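Local coordinates for protein subclass B3 metallo-beta-lactamase (Sphingobium indicum, PDB 7LUU) that probably hydrolyses beta-lactam antibiotics with a two-zinc active site, as a subclass B3 metallo-beta-lactamase, at residues L80-D91 with F110-T121. Residues are numbered along the deposited sequence; the frame is centred on the assembly and turned at random.
Sequences LIDTGAGLVLID and FDPRDIKFILST. With GOL (glycerol), chain N.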
# COMPACT_ATOMS: atom_id res chain seq x y z
N LEU A 80 -6.43 -2.15 9.08
CA LEU A 80 -7.64 -2.98 9.25
C LEU A 80 -8.77 -2.01 9.56
O LEU A 80 -8.64 -1.15 10.43
CB LEU A 80 -7.47 -4.00 10.40
CG LEU A 80 -8.76 -4.76 10.63
CD1 LEU A 80 -8.84 -5.87 9.53
CD2 LEU A 80 -8.61 -5.39 12.03
N ILE A 81 -9.84 -2.08 8.76
CA ILE A 81 -11.02 -1.22 8.96
C ILE A 81 -12.19 -2.10 9.33
O ILE A 81 -12.53 -3.03 8.57
CB ILE A 81 -11.36 -0.42 7.69
CG1 ILE A 81 -10.13 0.37 7.23
CG2 ILE A 81 -12.62 0.50 7.91
CD1 ILE A 81 -10.34 0.94 5.82
N ASP A 82 -12.83 -1.81 10.45
CA ASP A 82 -14.05 -2.49 10.85
C ASP A 82 -15.25 -1.68 10.35
O ASP A 82 -15.60 -0.65 10.92
CB ASP A 82 -14.08 -2.69 12.36
CG ASP A 82 -15.38 -3.26 12.85
OD1 ASP A 82 -16.19 -3.64 11.98
OD2 ASP A 82 -15.61 -3.21 14.12
N THR A 83 -15.93 -2.18 9.30
CA THR A 83 -16.93 -1.35 8.63
C THR A 83 -18.33 -1.49 9.22
O THR A 83 -19.22 -0.74 8.82
CB THR A 83 -17.02 -1.73 7.15
OG1 THR A 83 -17.67 -3.02 7.09
CG2 THR A 83 -15.59 -1.89 6.50
N GLY A 84 -18.53 -2.44 10.11
CA GLY A 84 -19.85 -2.77 10.61
C GLY A 84 -20.53 -3.87 9.83
O GLY A 84 -21.50 -4.46 10.33
N ALA A 85 -20.02 -4.19 8.64
CA ALA A 85 -20.51 -5.26 7.77
C ALA A 85 -19.34 -6.05 7.19
O ALA A 85 -19.37 -6.54 6.07
CB ALA A 85 -21.35 -4.72 6.64
N GLY A 86 -18.31 -6.23 8.00
CA GLY A 86 -17.13 -6.93 7.57
C GLY A 86 -15.91 -6.06 7.73
O GLY A 86 -15.99 -4.85 7.98
N LEU A 87 -14.76 -6.69 7.55
CA LEU A 87 -13.48 -6.02 7.78
C LEU A 87 -12.79 -5.81 6.44
O LEU A 87 -12.97 -6.60 5.49
CB LEU A 87 -12.57 -6.84 8.71
CG LEU A 87 -13.28 -7.29 10.02
CD1 LEU A 87 -12.37 -8.23 10.76
CD2 LEU A 87 -13.59 -6.09 10.93
N VAL A 88 -11.96 -4.78 6.39
CA VAL A 88 -11.14 -4.52 5.19
C VAL A 88 -9.68 -4.42 5.63
O VAL A 88 -9.36 -3.67 6.56
CB VAL A 88 -11.55 -3.17 4.55
CG1 VAL A 88 -10.67 -2.88 3.40
CG2 VAL A 88 -13.00 -3.24 4.05
N LEU A 89 -8.79 -5.14 4.96
CA LEU A 89 -7.34 -4.99 5.18
C LEU A 89 -6.77 -4.15 4.06
O LEU A 89 -7.27 -4.24 2.93
CB LEU A 89 -6.74 -6.39 5.12
CG LEU A 89 -5.65 -6.92 5.98
CD1 LEU A 89 -5.70 -6.63 7.47
CD2 LEU A 89 -5.72 -8.45 5.81
N ILE A 90 -5.69 -3.42 4.33
CA ILE A 90 -4.92 -2.70 3.34
C ILE A 90 -3.50 -3.23 3.40
O ILE A 90 -2.81 -3.11 4.43
CB ILE A 90 -4.93 -1.18 3.59
CG1 ILE A 90 -6.41 -0.77 3.64
CG2 ILE A 90 -4.19 -0.53 2.38
CD1 ILE A 90 -6.60 0.83 3.64
N ASP A 91 -3.09 -3.82 2.26
CA ASP A 91 -1.79 -4.47 2.00
C ASP A 91 -1.59 -5.74 2.83
O ASP A 91 -2.43 -6.14 3.67
CB ASP A 91 -0.64 -3.45 2.18
CG ASP A 91 -0.48 -2.57 0.93
OD1 ASP A 91 -1.00 -2.92 -0.16
OD2 ASP A 91 0.17 -1.54 1.03
N PHE A 110 -10.77 -9.55 16.64
CA PHE A 110 -11.53 -9.76 15.42
C PHE A 110 -11.29 -11.17 14.87
O PHE A 110 -10.25 -11.80 15.14
CB PHE A 110 -11.10 -8.72 14.36
CG PHE A 110 -11.50 -7.29 14.70
CD1 PHE A 110 -12.80 -6.90 14.61
CD2 PHE A 110 -10.53 -6.35 14.99
CE1 PHE A 110 -13.20 -5.61 14.89
CE2 PHE A 110 -10.91 -5.02 15.30
CZ PHE A 110 -12.22 -4.66 15.25
N ASP A 111 -12.26 -11.64 14.06
CA ASP A 111 -12.17 -12.92 13.37
C ASP A 111 -11.74 -12.63 11.94
O ASP A 111 -12.50 -11.97 11.20
CB ASP A 111 -13.52 -13.62 13.39
CG ASP A 111 -13.47 -15.02 12.85
OD1 ASP A 111 -12.51 -15.39 12.13
OD2 ASP A 111 -14.46 -15.79 13.13
N PRO A 112 -10.57 -13.14 11.51
CA PRO A 112 -10.13 -12.90 10.13
C PRO A 112 -11.09 -13.43 9.09
O PRO A 112 -11.07 -12.92 7.96
CB PRO A 112 -8.79 -13.66 10.07
CG PRO A 112 -8.28 -13.60 11.50
CD PRO A 112 -9.52 -13.75 12.33
N ARG A 113 -11.94 -14.40 9.44
CA ARG A 113 -12.94 -14.86 8.48
C ARG A 113 -13.93 -13.76 8.10
O ARG A 113 -14.65 -13.92 7.09
CB ARG A 113 -13.70 -16.06 9.05
CG ARG A 113 -12.81 -17.33 9.07
CD ARG A 113 -13.53 -18.52 9.80
NE ARG A 113 -13.65 -18.18 11.19
CZ ARG A 113 -14.09 -19.04 12.08
NH1 ARG A 113 -14.17 -18.66 13.33
NH2 ARG A 113 -14.50 -20.29 11.68
N ASP A 114 -13.94 -12.65 8.84
CA ASP A 114 -14.80 -11.53 8.50
C ASP A 114 -14.15 -10.51 7.57
O ASP A 114 -14.77 -9.50 7.29
CB ASP A 114 -15.23 -10.81 9.78
CG ASP A 114 -16.15 -11.67 10.65
OD1 ASP A 114 -16.87 -12.54 10.10
OD2 ASP A 114 -16.16 -11.45 11.89
N ILE A 115 -12.93 -10.76 7.09
CA ILE A 115 -12.28 -9.82 6.17
C ILE A 115 -12.87 -10.06 4.79
O ILE A 115 -12.79 -11.18 4.24
CB ILE A 115 -10.75 -10.01 6.16
CG1 ILE A 115 -10.18 -9.64 7.56
CG2 ILE A 115 -10.11 -9.12 5.05
CD1 ILE A 115 -8.74 -10.12 7.80
N LYS A 116 -13.52 -9.03 4.26
CA LYS A 116 -14.22 -9.13 2.99
C LYS A 116 -13.38 -8.63 1.82
O LYS A 116 -13.59 -9.07 0.69
CB LYS A 116 -15.49 -8.26 3.07
CG LYS A 116 -16.50 -8.85 4.11
CD LYS A 116 -16.93 -10.29 3.74
CE LYS A 116 -17.88 -11.17 4.74
NZ LYS A 116 -17.35 -12.60 5.11
N PHE A 117 -12.50 -7.68 2.07
CA PHE A 117 -11.69 -7.09 1.00
C PHE A 117 -10.28 -6.87 1.51
O PHE A 117 -10.09 -6.51 2.67
CB PHE A 117 -12.23 -5.72 0.53
CG PHE A 117 -13.57 -5.82 -0.15
CD1 PHE A 117 -13.66 -6.29 -1.45
CD2 PHE A 117 -14.70 -5.44 0.52
CE1 PHE A 117 -14.90 -6.41 -2.06
CE2 PHE A 117 -15.95 -5.56 -0.07
CZ PHE A 117 -16.04 -6.04 -1.39
N ILE A 118 -9.30 -7.01 0.61
CA ILE A 118 -7.92 -6.65 0.88
C ILE A 118 -7.55 -5.64 -0.21
O ILE A 118 -7.57 -5.96 -1.41
CB ILE A 118 -6.99 -7.88 0.84
CG1 ILE A 118 -7.37 -8.92 1.93
CG2 ILE A 118 -5.50 -7.43 1.04
CD1 ILE A 118 -6.81 -10.34 1.53
N LEU A 119 -7.26 -4.39 0.20
CA LEU A 119 -6.89 -3.34 -0.77
C LEU A 119 -5.37 -3.39 -1.00
O LEU A 119 -4.61 -3.63 -0.08
CB LEU A 119 -7.31 -1.95 -0.24
CG LEU A 119 -8.74 -1.92 0.34
CD1 LEU A 119 -9.01 -0.44 0.69
CD2 LEU A 119 -9.83 -2.46 -0.56
N SER A 120 -4.92 -3.16 -2.23
CA SER A 120 -3.48 -3.26 -2.56
C SER A 120 -2.95 -1.91 -3.06
O SER A 120 -3.46 -1.38 -4.05
CB SER A 120 -3.27 -4.34 -3.62
OG SER A 120 -1.93 -4.35 -4.11
N THR A 121 -1.89 -1.38 -2.40
CA THR A 121 -1.31 -0.13 -2.88
C THR A 121 -0.40 -0.33 -4.08
O THR A 121 -0.19 0.63 -4.85
CB THR A 121 -0.50 0.60 -1.77
OG1 THR A 121 0.57 -0.22 -1.26
CG2 THR A 121 -1.44 1.07 -0.60
C1 GOL N . -17.16 -7.93 11.91
O1 GOL N . -18.07 -8.64 11.10
C2 GOL N . -18.05 -7.00 12.76
O2 GOL N . -17.35 -6.25 13.78
C3 GOL N . -18.83 -6.18 11.69
O3 GOL N . -17.89 -5.66 10.78
O HOH W 1 -0.14 -4.50 -2.24
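D82 OD2 lies at the edge of the F110 ring, near its plane, 3.5 Å from F110 CE1, with carboxylate and ring planes 76° apart; O2 of a glycerol, probably from the crystallisation liquor, lies at the ring edge too. L80 CD2 and L87 CD2 approach the ring obliquely, the former 3.7 Å from F110 CD2, and Y69 packs against it edge-to-face. At the F117 ring, V88 CG2 comes in at the edge. Strands 87-90 and 115-119, parallel within 15°, are joined through helix 98-107 as a beta-alpha-beta unit of the metallo-beta-lactamase fold; V88, I90, F117 and L119 share one sheet face, L87, L89, I115 and I118 the other. A beta bulge shifts the register by one: L87 pairs with I115 but V88 with F117; K116 N donates to L87 O (2.8 Å), and the next bond runs from L89 N to F117 O, leaving F117 N buried with no partner. Beyond the bulge, L119 CG meets V88 CG1 at 3.7 Å. The last backbone bond is D91 N to L119 O. D91, near zinc ligand H127, extends the contact to T121, which immediately precedes zinc ligand E122: T121 N donates to D91 OD1, N-H...O angle 171°, from the syn side but slightly out of the carboxylate plane. T121 OG1, set between its backbone N and carbonyl carbon, donates to the syn lone pair of D91 OD2 (2.7 Å). A water donates to D91 OD1 and accepts from S120 OG.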